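PDB 6SYY: periplasmic cell division protein (SufI) from Aquifex aeolicus, which binds copper ions in a mononuclear and a trinuclear site and probably acts as an oxidoreductase of the multicopper oxidase family. Local coordinates for residues V198-L203 and R249-N254. Residues are numbered along the deposited sequence; the frame is centred on the assembly and turned at random.
Sequences VIDIPL and RFRILN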
loop_
_atom_site.group_PDB
_atom_site.type_symbol
_atom_site.label_atom_id
_atom_site.label_comp_id
_atom_site.label_asym_id
_atom_site.label_seq_id
_atom_site.Cartn_x
_atom_site.Cartn_y
_atom_site.Cartn_z
ATOM N N VAL A 198 2.356 -19.225 7.996
ATOM C CA VAL A 198 3.457 -20.115 8.344
ATOM C C VAL A 198 4.766 -19.492 7.869
ATOM O O VAL A 198 5.567 -19.013 8.680
ATOM C CB VAL A 198 3.253 -21.521 7.752
ATOM C CG1 VAL A 198 4.408 -22.439 8.138
ATOM C CG2 VAL A 198 1.937 -22.095 8.220
ATOM N N ILE A 199 4.995 -19.495 6.556
ATOM C CA ILE A 199 6.158 -18.835 5.972
ATOM C C ILE A 199 5.779 -17.764 4.961
ATOM O O ILE A 199 6.670 -17.182 4.333
ATOM C CB ILE A 199 7.132 -19.850 5.336
ATOM C CG1 ILE A 199 6.465 -20.594 4.179
ATOM C CG2 ILE A 199 7.651 -20.834 6.395
ATOM C CD1 ILE A 199 7.402 -21.541 3.446
ATOM N N ASP A 200 4.485 -17.486 4.782
ATOM C CA ASP A 200 3.996 -16.375 3.966
ATOM C C ASP A 200 3.340 -15.390 4.934
ATOM O O ASP A 200 2.176 -15.558 5.308
ATOM C CB ASP A 200 3.026 -16.868 2.893
ATOM C CG ASP A 200 2.731 -15.815 1.828
ATOM O OD1 ASP A 200 3.094 -14.638 2.026
ATOM O OD2 ASP A 200 2.134 -16.165 0.785
ATOM N N ILE A 201 4.086 -14.368 5.336
ATOM C CA ILE A 201 3.762 -13.548 6.495
ATOM C C ILE A 201 3.503 -12.110 6.055
ATOM O O ILE A 201 4.371 -11.487 5.435
ATOM C CB ILE A 201 4.885 -13.586 7.544
ATOM C CG1 ILE A 201 5.225 -15.033 7.927
ATOM C CG2 ILE A 201 4.515 -12.738 8.754
ATOM C CD1 ILE A 201 4.092 -15.792 8.558
ATOM N N PRO A 202 2.345 -11.531 6.367
ATOM C CA PRO A 202 2.151 -10.098 6.127
ATOM C C PRO A 202 2.873 -9.275 7.178
ATOM O O PRO A 202 2.920 -9.636 8.355
ATOM C CB PRO A 202 0.630 -9.922 6.237
ATOM C CG PRO A 202 0.204 -11.003 7.166
ATOM C CD PRO A 202 1.136 -12.168 6.922
ATOM N N LEU A 203 3.439 -8.150 6.743
ATOM C CA LEU A 203 4.075 -7.194 7.647
ATOM C C LEU A 203 3.498 -5.820 7.317
ATOM O O LEU A 203 4.038 -5.080 6.489
ATOM C CB LEU A 203 5.599 -7.228 7.527
ATOM C CG LEU A 203 6.320 -8.556 7.801
ATOM C CD1 LEU A 203 7.818 -8.366 7.674
ATOM C CD2 LEU A 203 5.975 -9.114 9.172
ATOM N N ARG A 249 8.454 -15.756 2.959
ATOM C CA ARG A 249 7.957 -14.642 2.169
ATOM C C ARG A 249 7.301 -13.640 3.107
ATOM O O ARG A 249 6.429 -14.007 3.901
ATOM C CB ARG A 249 6.958 -15.116 1.117
ATOM C CG ARG A 249 6.243 -13.986 0.407
ATOM C CD ARG A 249 5.312 -14.537 -0.637
ATOM N NE ARG A 249 4.808 -13.495 -1.521
ATOM C CZ ARG A 249 4.191 -13.746 -2.668
ATOM N NH1 ARG A 249 4.015 -15.005 -3.058
ATOM N NH2 ARG A 249 3.753 -12.750 -3.424
ATOM N N PHE A 250 7.730 -12.385 3.026
ATOM C CA PHE A 250 7.115 -11.309 3.791
ATOM C C PHE A 250 6.499 -10.307 2.827
ATOM O O PHE A 250 7.182 -9.799 1.929
ATOM C CB PHE A 250 8.129 -10.630 4.710
ATOM C CG PHE A 250 8.728 -11.553 5.726
ATOM C CD1 PHE A 250 7.992 -11.959 6.828
ATOM C CD2 PHE A 250 10.022 -12.021 5.579
ATOM C CE1 PHE A 250 8.538 -12.816 7.765
ATOM C CE2 PHE A 250 10.574 -12.877 6.512
ATOM C CZ PHE A 250 9.832 -13.276 7.607
ATOM N N ARG A 251 5.209 -10.040 3.008
ATOM C CA ARG A 251 4.480 -9.041 2.233
ATOM C C ARG A 251 4.482 -7.755 3.041
ATOM O O ARG A 251 3.648 -7.563 3.930
ATOM C CB ARG A 251 3.064 -9.509 1.933
ATOM C CG ARG A 251 3.021 -10.765 1.098
ATOM C CD ARG A 251 1.617 -11.297 1.004
ATOM N NE ARG A 251 1.589 -12.593 0.335
ATOM C CZ ARG A 251 1.260 -12.770 -0.939
ATOM N NH1 ARG A 251 0.923 -11.730 -1.695
ATOM N NH2 ARG A 251 1.265 -13.989 -1.454
ATOM N N ILE A 252 5.432 -6.878 2.740
ATOM C CA ILE A 252 5.585 -5.644 3.501
ATOM C C ILE A 252 4.633 -4.602 2.932
ATOM O O ILE A 252 4.680 -4.285 1.739
ATOM C CB ILE A 252 7.035 -5.149 3.472
ATOM C CG1 ILE A 252 7.965 -6.213 4.063
ATOM C CG2 ILE A 252 7.148 -3.835 4.229
ATOM C CD1 ILE A 252 9.424 -5.935 3.840
ATOM N N LEU A 253 3.757 -4.081 3.781
ATOM C CA LEU A 253 2.812 -3.040 3.402
ATOM C C LEU A 253 3.028 -1.860 4.334
ATOM O O LEU A 253 2.865 -1.992 5.552
ATOM C CB LEU A 253 1.369 -3.547 3.483
ATOM C CG LEU A 253 0.254 -2.628 2.977
ATOM C CD1 LEU A 253 -0.923 -3.464 2.509
ATOM C CD2 LEU A 253 -0.202 -1.647 4.044
ATOM N N ASN A 254 3.408 -0.720 3.767
ATOM C CA ASN A 254 3.554 0.502 4.552
ATOM C C ASN A 254 2.170 1.106 4.719
ATOM O O ASN A 254 1.629 1.718 3.794
ATOM C CB ASN A 254 4.510 1.477 3.878
ATOM C CG ASN A 254 4.805 2.688 4.739
ATOM O OD1 ASN A 254 4.061 3.000 5.671
ATOM N ND2 ASN A 254 5.895 3.381 4.429
#
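Arg249 N gives its hydrogen to Ile199 O at 2.7 Å, the shortest polar bond between two parallel neighbouring strands of a cupredoxin-like domain of the multicopper oxidase, their axes 18° apart. It is the first of five backbone bonds that fix the register, the last running from Leu253 N to Leu203 O; Pro202 can give no N-H, and its carbonyl turns to Asn234.

Arg251 takes the carboxylate of Asp200 side-on in a salt bridge, one nitrogen to each oxygen: NE of Arg251 lies 3.1 Å from OD1 of Asp200, and its NH2 lies 3.2 Å from OD2. The two planes are only 21° apart. OD2 accepts on its syn lone pair, in the guanidinium plane; OD1 is met on its syn side, somewhat out of the carboxylate plane.

Asp200 reaches the arginines because its CG stands anti to the backbone N (chi1 -167°). Its OD1 also rests against CD of Arg249 at 3.5 Å, whereas NE of Arg249 is related to it by charge alone, the oxygen lying well out of the guanidinium plane. NH2 of Arg251 lies 3.2 Å above the plane of the Arg249 guanidinium, over its centre. The two like charges would repel, and the nearby acids, Asp200 here and Glu185 and Asp302 as salt-bridge partners of Arg249, probably offset this. NH1 of Arg251 bonds to Thr155.

The side chain of Leu253 lies about 8 Å from a bound copper ion, near the copper ligands His159 and His510. On the apolar face, Phe250 lies alongside Ile201 and meets Phe366; its CD1 touches CB of Ile201 at 3.6 Å and CD1 of Leu203 at 3.7 Å.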